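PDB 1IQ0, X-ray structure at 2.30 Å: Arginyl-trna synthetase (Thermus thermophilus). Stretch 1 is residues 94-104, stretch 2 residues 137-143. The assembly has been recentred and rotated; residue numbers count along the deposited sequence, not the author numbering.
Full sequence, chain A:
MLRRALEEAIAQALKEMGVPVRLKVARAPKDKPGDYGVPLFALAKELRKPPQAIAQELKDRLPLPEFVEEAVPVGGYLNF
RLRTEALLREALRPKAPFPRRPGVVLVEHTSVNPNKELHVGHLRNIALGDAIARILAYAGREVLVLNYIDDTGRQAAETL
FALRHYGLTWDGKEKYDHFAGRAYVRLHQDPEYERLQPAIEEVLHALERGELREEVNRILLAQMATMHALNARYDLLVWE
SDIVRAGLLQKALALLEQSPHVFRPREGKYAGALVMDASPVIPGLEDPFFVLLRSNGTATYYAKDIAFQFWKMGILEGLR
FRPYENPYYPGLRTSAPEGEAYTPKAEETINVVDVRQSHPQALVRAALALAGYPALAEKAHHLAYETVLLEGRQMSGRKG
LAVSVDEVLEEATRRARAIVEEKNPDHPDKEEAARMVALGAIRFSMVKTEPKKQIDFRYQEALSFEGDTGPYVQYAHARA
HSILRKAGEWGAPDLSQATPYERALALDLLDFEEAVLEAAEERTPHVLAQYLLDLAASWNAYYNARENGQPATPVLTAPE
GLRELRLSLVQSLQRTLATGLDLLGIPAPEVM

Stretch 1 (94-104) PKAPFPRRPGV
Stretch 2, residues 137-143: AYAGREV

In this arginyl-tRNA synthetase, stretch 1, mostly extended, runs parallel to stretch 2, which leaves a helix at 137-138 and becomes a strand; they bury 787 Å². A137 O accepts G140 N (3.0 Å), closing the last helical turn, and also holds water 2 (3.0 Å), which R100 NE reaches at 2.8 Å. Y138 (chi1 t, chi2 87°) lays one ring face under P97, whose CA sits 3.9 Å from the ring centroid, and Y138 O accepts F98 N (3.0 Å). The F98 ring (chi1 m) meets the Y138 ring obliquely, F98 CE1 to Y138 CE2 3.8 Å, planes at 79°. Water 1 links Y138 OH (2.7 Å) to A96 O (2.6 Å). A139 O accepts R101 NH2 (2.8 Å). G140 (phi/psi 107/-8) ends the helix in a Schellman motif; a CB here would clash with P99 O, 2.6 Å away. G140 O accepts R101 N (2.8 Å, 167°). R141 (chi1-chi3 all m) puts CD over the guanidinium of R101 (m, t, m), R141 CD to R101 NH2 3.4 Å. Between R101 O and E142 N, 3.8 Å apart, water 3 bridges at 2.5 and 2.8 Å. E142, fully extended (t, t), sets CG over the R100 guanidinium, R100 NH1 to E142 CG 3.8 Å, and E142 OE2 weakly accepts G103 N (3.4 Å). V104 CA approaches E142 O (3.4 Å); V143 points away.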

# COMPACT_ATOMS: atom_id res chain seq x y z
N PRO A 94 -10.48 7.55 21.62
CA PRO A 94 -9.46 6.65 21.06
C PRO A 94 -9.86 6.08 19.70
O PRO A 94 -10.99 5.62 19.52
CB PRO A 94 -9.33 5.58 22.13
CG PRO A 94 -10.73 5.50 22.69
CD PRO A 94 -11.10 6.97 22.82
N LYS A 95 -8.93 6.10 18.75
CA LYS A 95 -9.19 5.59 17.41
C LYS A 95 -8.59 4.19 17.20
O LYS A 95 -7.39 3.98 17.39
CB LYS A 95 -8.64 6.56 16.35
CG LYS A 95 -7.75 7.68 16.89
CD LYS A 95 -6.50 7.15 17.60
CE LYS A 95 -5.61 6.36 16.65
NZ LYS A 95 -4.59 5.56 17.38
N ALA A 96 -9.43 3.24 16.81
CA ALA A 96 -9.00 1.87 16.59
C ALA A 96 -9.54 1.33 15.27
O ALA A 96 -10.39 1.97 14.63
CB ALA A 96 -9.47 0.99 17.75
N PRO A 97 -9.05 0.16 14.83
CA PRO A 97 -9.51 -0.44 13.57
C PRO A 97 -11.03 -0.51 13.52
O PRO A 97 -11.70 -0.72 14.53
CB PRO A 97 -8.86 -1.82 13.59
CG PRO A 97 -7.55 -1.56 14.29
CD PRO A 97 -7.98 -0.66 15.44
N PHE A 98 -11.58 -0.34 12.32
CA PHE A 98 -13.02 -0.37 12.11
C PHE A 98 -13.57 -1.79 12.17
O PHE A 98 -12.81 -2.76 12.17
CB PHE A 98 -13.35 0.28 10.77
CG PHE A 98 -12.91 1.71 10.67
CD1 PHE A 98 -11.57 2.03 10.53
CD2 PHE A 98 -13.84 2.74 10.76
CE1 PHE A 98 -11.15 3.35 10.48
CE2 PHE A 98 -13.43 4.07 10.71
CZ PHE A 98 -12.09 4.38 10.57
N PRO A 99 -14.91 -1.94 12.24
CA PRO A 99 -15.55 -3.26 12.30
C PRO A 99 -15.10 -4.14 11.14
O PRO A 99 -14.98 -3.67 10.00
CB PRO A 99 -17.03 -2.92 12.22
CG PRO A 99 -17.11 -1.60 12.91
CD PRO A 99 -15.92 -0.87 12.33
N ARG A 100 -14.87 -5.42 11.42
CA ARG A 100 -14.45 -6.35 10.39
C ARG A 100 -15.59 -6.68 9.43
O ARG A 100 -16.71 -6.95 9.85
CB ARG A 100 -13.92 -7.64 11.02
CG ARG A 100 -13.79 -8.81 10.03
CD ARG A 100 -12.83 -8.49 8.87
NE ARG A 100 -11.43 -8.67 9.24
CZ ARG A 100 -10.87 -9.85 9.49
NH1 ARG A 100 -11.60 -10.96 9.43
NH2 ARG A 100 -9.59 -9.93 9.82
N ARG A 101 -15.28 -6.64 8.14
CA ARG A 101 -16.24 -6.97 7.10
C ARG A 101 -15.69 -8.23 6.42
O ARG A 101 -14.54 -8.27 6.01
CB ARG A 101 -16.34 -5.83 6.08
CG ARG A 101 -17.16 -4.65 6.56
CD ARG A 101 -17.03 -3.47 5.61
NE ARG A 101 -15.72 -2.84 5.74
CZ ARG A 101 -15.23 -1.96 4.87
NH1 ARG A 101 -15.93 -1.61 3.80
NH2 ARG A 101 -14.03 -1.43 5.07
N PRO A 102 -16.51 -9.29 6.31
CA PRO A 102 -16.05 -10.53 5.67
C PRO A 102 -15.77 -10.35 4.18
O PRO A 102 -16.24 -9.39 3.56
CB PRO A 102 -17.21 -11.49 5.93
CG PRO A 102 -17.77 -11.00 7.22
CD PRO A 102 -17.79 -9.51 7.01
N GLY A 103 -14.99 -11.27 3.62
CA GLY A 103 -14.66 -11.19 2.21
C GLY A 103 -13.19 -10.87 2.00
O GLY A 103 -12.75 -9.75 2.23
N VAL A 104 -12.43 -11.86 1.57
CA VAL A 104 -11.01 -11.70 1.35
C VAL A 104 -10.62 -10.71 0.25
O VAL A 104 -11.20 -10.70 -0.83
CB VAL A 104 -10.34 -13.06 1.03
CG1 VAL A 104 -8.89 -12.84 0.59
CG2 VAL A 104 -10.39 -13.97 2.26
N ALA A 137 -6.64 -3.58 6.08
CA ALA A 137 -6.94 -4.39 7.25
C ALA A 137 -7.49 -3.49 8.36
O ALA A 137 -8.50 -3.81 8.99
CB ALA A 137 -5.67 -5.11 7.75
N TYR A 138 -6.82 -2.36 8.59
CA TYR A 138 -7.23 -1.41 9.62
C TYR A 138 -8.64 -0.90 9.31
O TYR A 138 -9.46 -0.71 10.21
CB TYR A 138 -6.27 -0.22 9.66
CG TYR A 138 -6.54 0.77 10.78
CD1 TYR A 138 -5.99 0.59 12.05
CD2 TYR A 138 -7.35 1.89 10.57
CE1 TYR A 138 -6.23 1.49 13.07
CE2 TYR A 138 -7.60 2.80 11.59
CZ TYR A 138 -7.04 2.59 12.84
OH TYR A 138 -7.28 3.50 13.85
N ALA A 139 -8.90 -0.66 8.03
CA ALA A 139 -10.19 -0.16 7.58
C ALA A 139 -11.32 -1.19 7.67
O ALA A 139 -12.45 -0.91 7.28
CB ALA A 139 -10.07 0.35 6.17
N GLY A 140 -11.01 -2.39 8.16
CA GLY A 140 -12.03 -3.40 8.31
C GLY A 140 -12.04 -4.58 7.36
O GLY A 140 -12.81 -5.52 7.56
N ARG A 141 -11.21 -4.55 6.32
CA ARG A 141 -11.19 -5.64 5.35
C ARG A 141 -10.38 -6.85 5.80
O ARG A 141 -9.39 -6.71 6.54
CB ARG A 141 -10.65 -5.15 4.00
CG ARG A 141 -11.38 -3.94 3.43
CD ARG A 141 -12.89 -4.15 3.42
NE ARG A 141 -13.32 -5.24 2.55
CZ ARG A 141 -13.37 -5.17 1.22
NH1 ARG A 141 -13.02 -4.05 0.60
NH2 ARG A 141 -13.79 -6.21 0.52
N GLU A 142 -10.81 -8.03 5.36
CA GLU A 142 -10.12 -9.28 5.66
C GLU A 142 -9.06 -9.35 4.56
O GLU A 142 -9.39 -9.56 3.39
CB GLU A 142 -11.07 -10.47 5.57
CG GLU A 142 -10.40 -11.79 5.91
CD GLU A 142 -11.34 -12.97 5.81
OE1 GLU A 142 -10.90 -14.10 6.11
OE2 GLU A 142 -12.52 -12.78 5.44
N VAL A 143 -7.81 -9.16 4.95
CA VAL A 143 -6.70 -9.10 4.00
C VAL A 143 -5.69 -10.23 4.05
O VAL A 143 -5.32 -10.71 5.12
CB VAL A 143 -5.93 -7.76 4.17
CG1 VAL A 143 -4.75 -7.68 3.22
CG2 VAL A 143 -6.89 -6.60 3.95
O HOH W 1 -9.89 4.32 13.75
O HOH W 2 -9.96 -6.28 9.73
O HOH W 3 -13.20 -7.83 3.93
O HOH W 4 -15.73 -7.94 1.54